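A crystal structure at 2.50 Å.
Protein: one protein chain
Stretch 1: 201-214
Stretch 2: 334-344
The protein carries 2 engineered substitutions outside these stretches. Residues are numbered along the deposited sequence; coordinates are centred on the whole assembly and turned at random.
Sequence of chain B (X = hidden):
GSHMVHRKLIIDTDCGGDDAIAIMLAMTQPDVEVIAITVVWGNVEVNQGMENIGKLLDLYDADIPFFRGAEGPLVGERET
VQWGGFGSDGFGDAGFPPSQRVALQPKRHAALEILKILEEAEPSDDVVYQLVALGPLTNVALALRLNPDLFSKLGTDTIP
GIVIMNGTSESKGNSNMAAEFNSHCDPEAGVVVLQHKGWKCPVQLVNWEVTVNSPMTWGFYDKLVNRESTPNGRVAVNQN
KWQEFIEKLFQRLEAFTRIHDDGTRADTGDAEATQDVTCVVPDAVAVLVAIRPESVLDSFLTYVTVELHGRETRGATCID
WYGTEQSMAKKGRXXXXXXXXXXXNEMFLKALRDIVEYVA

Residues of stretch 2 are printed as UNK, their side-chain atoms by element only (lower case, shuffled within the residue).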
ATOM      1  N   CYS B 201      27.482  14.412   5.194  1.00 66.74           N
ATOM      2  CA  CYS B 201      26.541  15.180   5.985  1.00 67.80           C
ATOM      3  C   CYS B 201      25.145  14.738   5.633  1.00 67.15           C
ATOM      4  O   CYS B 201      24.878  14.418   4.470  1.00 67.65           O
ATOM      5  CB  CYS B 201      26.607  16.677   5.651  1.00 68.25           C
ATOM      6  SG  CYS B 201      27.701  17.656   6.664  1.00 74.93           S
ATOM      7  N   PRO B 202      24.221  14.781   6.609  1.00 66.37           N
ATOM      8  CA  PRO B 202      22.820  14.460   6.300  1.00 65.57           C
ATOM      9  C   PRO B 202      22.314  15.276   5.118  1.00 64.41           C
ATOM     10  O   PRO B 202      22.709  16.432   4.962  1.00 64.04           O
ATOM     11  CB  PRO B 202      22.070  14.910   7.558  1.00 65.75           C
ATOM     12  CG  PRO B 202      23.120  14.850   8.645  1.00 66.31           C
ATOM     13  CD  PRO B 202      24.423  15.154   8.023  1.00 65.88           C
ATOM     14  N   VAL B 203      21.449  14.665   4.309  1.00 63.57           N
ATOM     15  CA  VAL B 203      20.710  15.342   3.234  1.00 62.67           C
ATOM     16  C   VAL B 203      20.008  16.559   3.842  1.00 62.95           C
ATOM     17  O   VAL B 203      19.392  16.435   4.908  1.00 63.31           O
ATOM     18  CB  VAL B 203      19.633  14.385   2.639  1.00 63.01           C
ATOM     19  CG1 VAL B 203      18.805  15.073   1.531  1.00 61.26           C
ATOM     20  CG2 VAL B 203      20.254  13.058   2.158  1.00 61.57           C
ATOM     21  N   GLN B 204      20.117  17.724   3.204  1.00 62.75           N
ATOM     22  CA  GLN B 204      19.348  18.914   3.607  1.00 62.42           C
ATOM     23  C   GLN B 204      18.045  18.977   2.826  1.00 62.23           C
ATOM     24  O   GLN B 204      18.049  19.075   1.584  1.00 62.52           O
ATOM     25  CB  GLN B 204      20.145  20.197   3.370  1.00 62.16           C
ATOM     26  CG  GLN B 204      21.561  20.153   3.943  1.00 62.94           C
ATOM     27  CD  GLN B 204      21.585  20.090   5.446  1.00 63.91           C
ATOM     28  OE1 GLN B 204      21.100  21.005   6.109  1.00 63.64           O
ATOM     29  NE2 GLN B 204      22.134  18.998   6.006  1.00 62.82           N
ATOM     30  N   LEU B 205      16.928  18.912   3.543  1.00 61.81           N
ATOM     31  CA  LEU B 205      15.618  18.858   2.896  1.00 61.26           C
ATOM     32  C   LEU B 205      14.998  20.245   2.830  1.00 61.55           C
ATOM     33  O   LEU B 205      14.406  20.733   3.805  1.00 62.45           O
ATOM     34  CB  LEU B 205      14.689  17.862   3.611  1.00 60.70           C
ATOM     35  CG  LEU B 205      13.326  17.545   2.982  1.00 61.16           C
ATOM     36  CD1 LEU B 205      13.328  16.482   1.843  1.00 59.62           C
ATOM     37  CD2 LEU B 205      12.314  17.150   4.097  1.00 60.63           C
ATOM     38  N   VAL B 206      15.127  20.897   1.686  1.00 61.49           N
ATOM     39  CA  VAL B 206      14.475  22.186   1.501  1.00 61.19           C
ATOM     40  C   VAL B 206      13.042  21.926   1.000  1.00 61.68           C
ATOM     41  O   VAL B 206      12.786  21.716  -0.205  1.00 62.15           O
ATOM     42  CB  VAL B 206      15.308  23.102   0.623  1.00 61.47           C
ATOM     43  CG1 VAL B 206      14.662  24.517   0.512  1.00 60.19           C
ATOM     44  CG2 VAL B 206      16.768  23.163   1.190  1.00 60.77           C
ATOM     45  N   ASN B 207      12.125  21.907   1.966  1.00 61.25           N
ATOM     46  CA  ASN B 207      10.760  21.456   1.741  1.00 61.53           C
ATOM     47  C   ASN B 207       9.863  22.611   1.362  1.00 61.73           C
ATOM     48  O   ASN B 207      10.232  23.786   1.511  1.00 61.82           O
ATOM     49  CB  ASN B 207      10.206  20.764   2.994  1.00 61.07           C
ATOM     50  CG  ASN B 207      10.433  21.577   4.245  1.00 61.83           C
ATOM     51  OD1 ASN B 207       9.657  22.470   4.578  1.00 62.30           O
ATOM     52  ND2 ASN B 207      11.541  21.309   4.923  1.00 62.36           N
ATOM     53  N   TRP B 208       8.662  22.258   0.917  1.00 61.70           N
ATOM     54  CA  TRP B 208       7.667  23.220   0.466  1.00 61.68           C
ATOM     55  C   TRP B 208       7.366  24.344   1.478  1.00 62.11           C
ATOM     56  O   TRP B 208       7.453  25.536   1.124  1.00 62.85           O
ATOM     57  CB  TRP B 208       6.389  22.470   0.070  1.00 60.62           C
ATOM     58  CG  TRP B 208       5.186  23.329  -0.238  1.00 60.35           C
ATOM     59  CD1 TRP B 208       4.005  23.340   0.451  1.00 59.61           C
ATOM     60  CD2 TRP B 208       5.033  24.258  -1.316  1.00 58.15           C
ATOM     61  NE1 TRP B 208       3.141  24.198  -0.128  1.00 58.08           N
ATOM     62  CE2 TRP B 208       3.728  24.786  -1.217  1.00 59.28           C
ATOM     63  CE3 TRP B 208       5.873  24.713  -2.347  1.00 58.96           C
ATOM     64  CZ2 TRP B 208       3.228  25.783  -2.114  1.00 59.42           C
ATOM     65  CZ3 TRP B 208       5.376  25.688  -3.256  1.00 58.58           C
ATOM     66  CH2 TRP B 208       4.071  26.212  -3.124  1.00 59.25           C
ATOM     67  N   GLU B 209       7.030  23.982   2.713  1.00 61.84           N
ATOM     68  CA  GLU B 209       6.581  24.970   3.713  1.00 61.83           C
ATOM     69  C   GLU B 209       7.669  25.967   4.076  1.00 61.78           C
ATOM     70  O   GLU B 209       7.413  27.135   4.208  1.00 62.32           O
ATOM     71  CB  GLU B 209       6.022  24.310   4.981  1.00 61.32           C
ATOM     72  CG  GLU B 209       4.752  23.464   4.744  1.00 63.60           C
ATOM     73  CD  GLU B 209       5.044  21.996   4.389  1.00 64.94           C
ATOM     74  OE1 GLU B 209       6.152  21.713   3.901  1.00 65.25           O
ATOM     75  OE2 GLU B 209       4.168  21.119   4.601  1.00 64.63           O
ATOM     76  N   VAL B 210       8.910  25.535   4.172  1.00 61.82           N
ATOM     77  CA  VAL B 210       9.949  26.506   4.448  1.00 61.38           C
ATOM     78  C   VAL B 210      10.148  27.463   3.271  1.00 61.34           C
ATOM     79  O   VAL B 210      10.513  28.621   3.491  1.00 61.57           O
ATOM     80  CB  VAL B 210      11.276  25.853   4.920  1.00 61.32           C
ATOM     81  CG1 VAL B 210      12.044  25.235   3.756  1.00 60.45           C
ATOM     82  CG2 VAL B 210      12.104  26.873   5.637  1.00 60.44           C
ATOM     83  N   THR B 211       9.883  27.020   2.043  1.00 61.21           N
ATOM     84  CA  THR B 211       9.996  27.945   0.894  1.00 61.66           C
ATOM     85  C   THR B 211       8.797  28.886   0.831  1.00 62.14           C
ATOM     86  O   THR B 211       8.951  30.064   0.515  1.00 63.05           O
ATOM     87  CB  THR B 211      10.298  27.247  -0.449  1.00 61.67           C
ATOM     88  OG1 THR B 211       9.145  26.524  -0.884  1.00 62.04           O
ATOM     89  CG2 THR B 211      11.522  26.279  -0.311  1.00 59.64           C
ATOM     90  N   VAL B 212       7.609  28.394   1.179  1.00 62.13           N
ATOM     91  CA  VAL B 212       6.448  29.264   1.267  1.00 62.07           C
ATOM     92  C   VAL B 212       6.701  30.404   2.287  1.00 63.22           C
ATOM     93  O   VAL B 212       6.227  31.555   2.108  1.00 62.68           O
ATOM     94  CB  VAL B 212       5.180  28.470   1.658  1.00 62.15           C
ATOM     95  CG1 VAL B 212       3.967  29.437   1.971  1.00 58.99           C
ATOM     96  CG2 VAL B 212       4.831  27.481   0.554  1.00 60.79           C
ATOM     97  N   ASN B 213       7.443  30.059   3.345  1.00 63.79           N
ATOM     98  CA  ASN B 213       7.781  30.975   4.423  1.00 64.60           C
ATOM     99  C   ASN B 213       8.858  31.992   4.069  1.00 64.71           C
ATOM    100  O   ASN B 213       9.116  32.922   4.831  1.00 64.89           O
ATOM    101  CB  ASN B 213       8.257  30.194   5.634  1.00 64.93           C
ATOM    102  CG  ASN B 213       8.348  31.066   6.874  1.00 66.48           C
ATOM    103  OD1 ASN B 213       9.430  31.268   7.443  1.00 68.54           O
ATOM    104  ND2 ASN B 213       7.212  31.630   7.268  1.00 63.23           N
ATOM    105  N   SER B 214       9.509  31.787   2.925  1.00 64.91           N
ATOM    106  CA  SER B 214      10.550  32.708   2.442  1.00 64.87           C
ATOM    107  C   SER B 214      10.304  33.097   0.972  1.00 64.88           C
ATOM    108  O   SER B 214      11.064  32.704   0.083  1.00 64.50           O
ATOM    109  CB  SER B 214      11.930  32.065   2.591  1.00 64.44           C
ATOM    110  OG  SER B 214      12.915  32.987   2.242  1.00 63.36           O
ATOM    111  N   UNK B 334      18.346   6.163  11.772  1.00 63.35           N
ATOM    112  CA  UNK B 334      19.468   7.018  12.174  1.00 62.28           C
ATOM    113  C   UNK B 334      19.107   8.415  11.702  1.00 61.71           C
ATOM    114  O   UNK B 334      18.167   8.563  10.920  1.00 62.18           O
ATOM    115  c   UNK B 334      21.832   7.864   9.691  1.00 60.23           C
ATOM    116  c   UNK B 334      19.574   5.162   8.781  1.00 62.39           C
ATOM    117  c   UNK B 334      19.251   4.799   7.455  1.00 61.00           C
ATOM    118  n   UNK B 334      21.810   7.899   8.320  1.00 61.38           N
ATOM    119  c   UNK B 334      20.653   6.564   6.542  1.00 59.03           C
ATOM    120  c   UNK B 334      21.022   6.877  10.151  1.00 61.07           C
ATOM    121  c   UNK B 334      20.979   6.919   7.855  1.00 60.46           C
ATOM    122  c   UNK B 334      20.458   6.243   8.983  1.00 62.18           C
ATOM    123  c   UNK B 334      20.787   6.520  11.582  1.00 61.13           C
ATOM    124  c   UNK B 334      19.793   5.507   6.361  1.00 60.86           C
ATOM    125  N   UNK B 335      19.806   9.438  12.188  1.00 61.50           N
ATOM    126  CA  UNK B 335      19.494  10.824  11.793  1.00 60.87           C
ATOM    127  C   UNK B 335      20.091  11.142  10.423  1.00 61.17           C
ATOM    128  O   UNK B 335      21.233  11.634  10.310  1.00 61.25           O
ATOM    129  c   UNK B 335      17.780  12.520  16.831  1.00 64.35           C
ATOM    130  n   UNK B 335      17.384  12.034  18.018  1.00 62.97           N
ATOM    131  n   UNK B 335      19.031  12.318  16.415  1.00 63.56           N
ATOM    132  c   UNK B 335      19.155  11.803  14.061  1.00 61.01           C
ATOM    133  c   UNK B 335      19.580  12.781  15.131  1.00 62.67           C
ATOM    134  n   UNK B 335      16.926  13.218  16.075  1.00 63.96           N
ATOM    135  c   UNK B 335      19.980  11.814  12.849  1.00 60.74           C
ATOM    136  N   UNK B 336      19.312  10.858   9.385  1.00 61.27           N
ATOM    137  CA  UNK B 336      19.789  10.933   8.013  1.00 61.58           C
ATOM    138  C   UNK B 336      19.428  12.191   7.276  1.00 61.83           C
ATOM    139  O   UNK B 336      19.873  12.371   6.143  1.00 62.31           O
ATOM    140  c   UNK B 336      19.265   9.745   7.205  1.00 61.33           C
ATOM    141  c   UNK B 336      17.748   9.775   7.023  1.00 61.88           C
ATOM    142  n   UNK B 336      17.259   9.056   6.024  1.00 60.84           N
ATOM    143  o   UNK B 336      17.031  10.402   7.787  1.00 62.13           O
ATOM    144  N   UNK B 337      18.621  13.049   7.887  1.00 62.33           N
ATOM    145  CA  UNK B 337      18.083  14.199   7.167  1.00 62.36           C
ATOM    146  C   UNK B 337      17.893  15.444   8.038  1.00 62.25           C
ATOM    147  O   UNK B 337      17.347  15.361   9.136  1.00 62.67           O
ATOM    148  c   UNK B 337      16.776  13.796   6.516  1.00 62.12           C
ATOM    149  s   UNK B 337      15.890  15.124   5.676  1.00 63.90           S
ATOM    150  N   UNK B 338      18.368  16.585   7.550  1.00 61.92           N
ATOM    151  CA  UNK B 338      18.170  17.867   8.220  1.00 61.64           C
ATOM    152  C   UNK B 338      16.993  18.589   7.582  1.00 61.58           C
ATOM    153  O   UNK B 338      17.070  19.025   6.442  1.00 62.13           O
ATOM    154  c   UNK B 338      19.426  19.893   9.144  1.00 60.75           C
ATOM    155  c   UNK B 338      19.438  18.712   8.159  1.00 61.15           C
ATOM    156  n   UNK B 338      20.067  20.995   8.749  1.00 57.98           N
ATOM    157  o   UNK B 338      18.855  19.812  10.237  1.00 58.28           O
ATOM    158  N   UNK B 339      15.887  18.652   8.309  1.00 61.31           N
ATOM    159  CA  UNK B 339      14.649  19.257   7.815  1.00 61.04           C
ATOM    160  C   UNK B 339      14.776  20.747   8.085  1.00 61.23           C
ATOM    161  O   UNK B 339      14.803  21.145   9.253  1.00 61.31           O
ATOM    162  c   UNK B 339      13.361  17.134   8.307  1.00 59.39           C
ATOM    163  c   UNK B 339      12.131  19.314   8.065  1.00 59.37           C
ATOM    164  c   UNK B 339      13.401  18.656   8.538  1.00 61.00           C
ATOM    165  N   UNK B 340      14.907  21.547   7.020  1.00 61.08           N
ATOM    166  CA  UNK B 340      15.055  22.994   7.145  1.00 61.23           C
ATOM    167  C   UNK B 340      13.674  23.610   7.457  1.00 61.77           C
ATOM    168  O   UNK B 340      12.726  23.407   6.691  1.00 61.68           O
ATOM    169  c   UNK B 340      16.804  22.823   5.269  1.00 60.57           C
ATOM    170  c   UNK B 340      15.603  23.620   5.839  1.00 61.30           C
ATOM    171  c   UNK B 340      18.042  22.729   6.169  1.00 59.77           C
ATOM    172  c   UNK B 340      15.898  25.096   6.037  1.00 61.33           C
ATOM    173  N   UNK B 341      13.560  24.370   8.553  1.00 61.87           N
ATOM    174  CA  UNK B 341      12.253  24.890   8.968  1.00 62.51           C
ATOM    175  C   UNK B 341      12.124  26.404   8.934  1.00 62.59           C
ATOM    176  O   UNK B 341      11.010  26.914   8.922  1.00 62.52           O
ATOM    177  o   UNK B 341      12.738  24.710  11.331  1.00 63.87           O
ATOM    178  c   UNK B 341      11.786  24.352  10.333  1.00 62.68           C
ATOM    179  c   UNK B 341      11.623  22.787  10.296  1.00 62.88           C
ATOM    180  N   UNK B 342      13.257  27.105   8.937  1.00 62.51           N
ATOM    181  CA  UNK B 342      13.305  28.538   8.679  1.00 62.39           C
ATOM    182  C   UNK B 342      14.554  29.014   7.927  1.00 61.88           C
ATOM    183  O   UNK B 342      15.683  28.722   8.330  1.00 61.40           O
ATOM    184  n   UNK B 342      10.826  33.238   9.252  1.00 67.73           N
ATOM    185  c   UNK B 342      12.864  30.828   9.567  1.00 62.84           C
ATOM    186  c   UNK B 342      12.251  31.618  10.658  1.00 65.67           C
ATOM    187  c   UNK B 342      11.981  33.102  10.212  1.00 66.96           C
ATOM    188  c   UNK B 342      13.132  29.377   9.949  1.00 62.71           C
ATOM    189  N   UNK B 343      14.308  29.762   6.854  1.00 61.56           N
ATOM    190  CA  UNK B 343      15.334  30.422   6.062  1.00 61.41           C
ATOM    191  C   UNK B 343      15.258  31.934   6.219  1.00 61.47           C
ATOM    192  O   UNK B 343      14.163  32.512   6.298  1.00 61.38           O
ATOM    193  c   UNK B 343      15.720  28.559   4.419  1.00 61.26           C
ATOM    194  c   UNK B 343      15.243  30.019   4.582  1.00 61.46           C
ATOM    195  c   UNK B 343      16.084  30.927   3.688  1.00 61.73           C
ATOM    196  N   UNK B 344      16.435  32.566   6.263  1.00 61.71           N
ATOM    197  CA  UNK B 344      16.582  34.019   6.436  1.00 62.05           C
ATOM    198  C   UNK B 344      16.046  34.709   5.188  1.00 62.02           C
ATOM    199  O   UNK B 344      16.693  34.670   4.143  1.00 62.16           O
ATOM    200  o   UNK B 344      17.612  36.703   6.531  1.00 64.77           O
ATOM    201  c   UNK B 344      18.055  34.340   6.636  1.00 61.84           C
ATOM    202  c   UNK B 344      18.305  35.777   7.020  1.00 63.32           C
ATOM    203  o   UNK B 344      19.242  35.995   7.818  1.00 63.68           O
TER
HETATM  204  O   HOH W   1      11.565  30.278   5.799  1.00 45.95           O
HETATM  205  O   HOH W   2      11.731  33.428   6.611  1.00 53.53           O

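Position 334 has ten side-chain atoms, nine carbons and one nitrogen: one carbon leads to fused five- and six-membered rings, with the nitrogen in the smaller. That is an indole, so the residue is Trp334; its nearest side-chain approach to stretch 1 is NE1 to Pro202 CA, 6.9 Å, so it makes no contact.

Position 335 carries three carbons in line, a nitrogen, and then a carbon bearing two more nitrogens. This guanidinium identifies Arg335. Its end leads away from stretch 1, and the closest contact is through the backbone, O to Pro202 CG at 4.1 Å.

At 336 there are two carbons, the second bearing one oxygen and one nitrogen. A carboxamide one carbon from CA means Asn336. CB points away; the backbone O instead receives a weak hydrogen bond from Val203 N (3.3 Å, 132° at the hydrogen).

Position 337 has one carbon and one sulfur, hence Cys337. SG lies 3.6 Å from Leu205 CB, on the sheet face that Val203 and Leu205 share.

Position 338 repeats the two-carbon carboxamide, giving Asn338. The elements separate its nitrogen from its oxygen, and the nitrogen, ND2, donates to Gln204 OE1 at 2.8 Å and 172°. Gln204 can accept there while its own NE2 donates to Pro202 O (2.8 Å). Both backbone polar atoms of this residue are engaged: Asn338 N donates to Val203 O at 2.8 Å, and Leu205 N donates to Asn338 O at 2.9 Å.

Position 339 has three carbons, one carrying the other two: Val339. It pairs with Leu205 in the parallel ladder, CG2 being 4.3 Å from Leu205 CD2.

Position 340 has four carbons, forked at the first, with one arm two carbons long: Ile340. It points toward stretch 1; CG1 is 4.1 Å from Val206 CG2, and CG2 is 4.2 Å from Val210 CG2. Its N gives Leu205 O a weak bond of 3.4 Å.

At 341 the first carbon bears one oxygen and one carbon, so this is Thr341. CB points away, leaving the backbone C 3.3 Å from Val210 CG2.

Position 342 is four carbons in a row ending in nitrogen: Lys342. CB points away, yet the chain returns and NZ donates to Asn213 OD1 at 3.0 Å.

Position 343 again has one carbon carrying two, Val343; CG2 lies 4.2 Å from Val210 CG2, and CG1 4.0 Å from Ser214 OG.

Position 344 has two carbons, the second with two oxygens: Asp344. It caps a helix just past the stretch.

The contact has two parts. Strands 203-206 and 337-343 run parallel, 25° apart, joined by alternating backbone bonds. Beyond them, Asn207 turns the chain into a helix: OD1 accepts from Val210 N (3.2 Å), while ND2 donates to Ile340 O (3.0 Å). Val210 then packs on the second strand, and one water bridges Val210 O and Val343 N, 3.0 Å from each.

Stretch 2 334-344: WRNCNVITKVD
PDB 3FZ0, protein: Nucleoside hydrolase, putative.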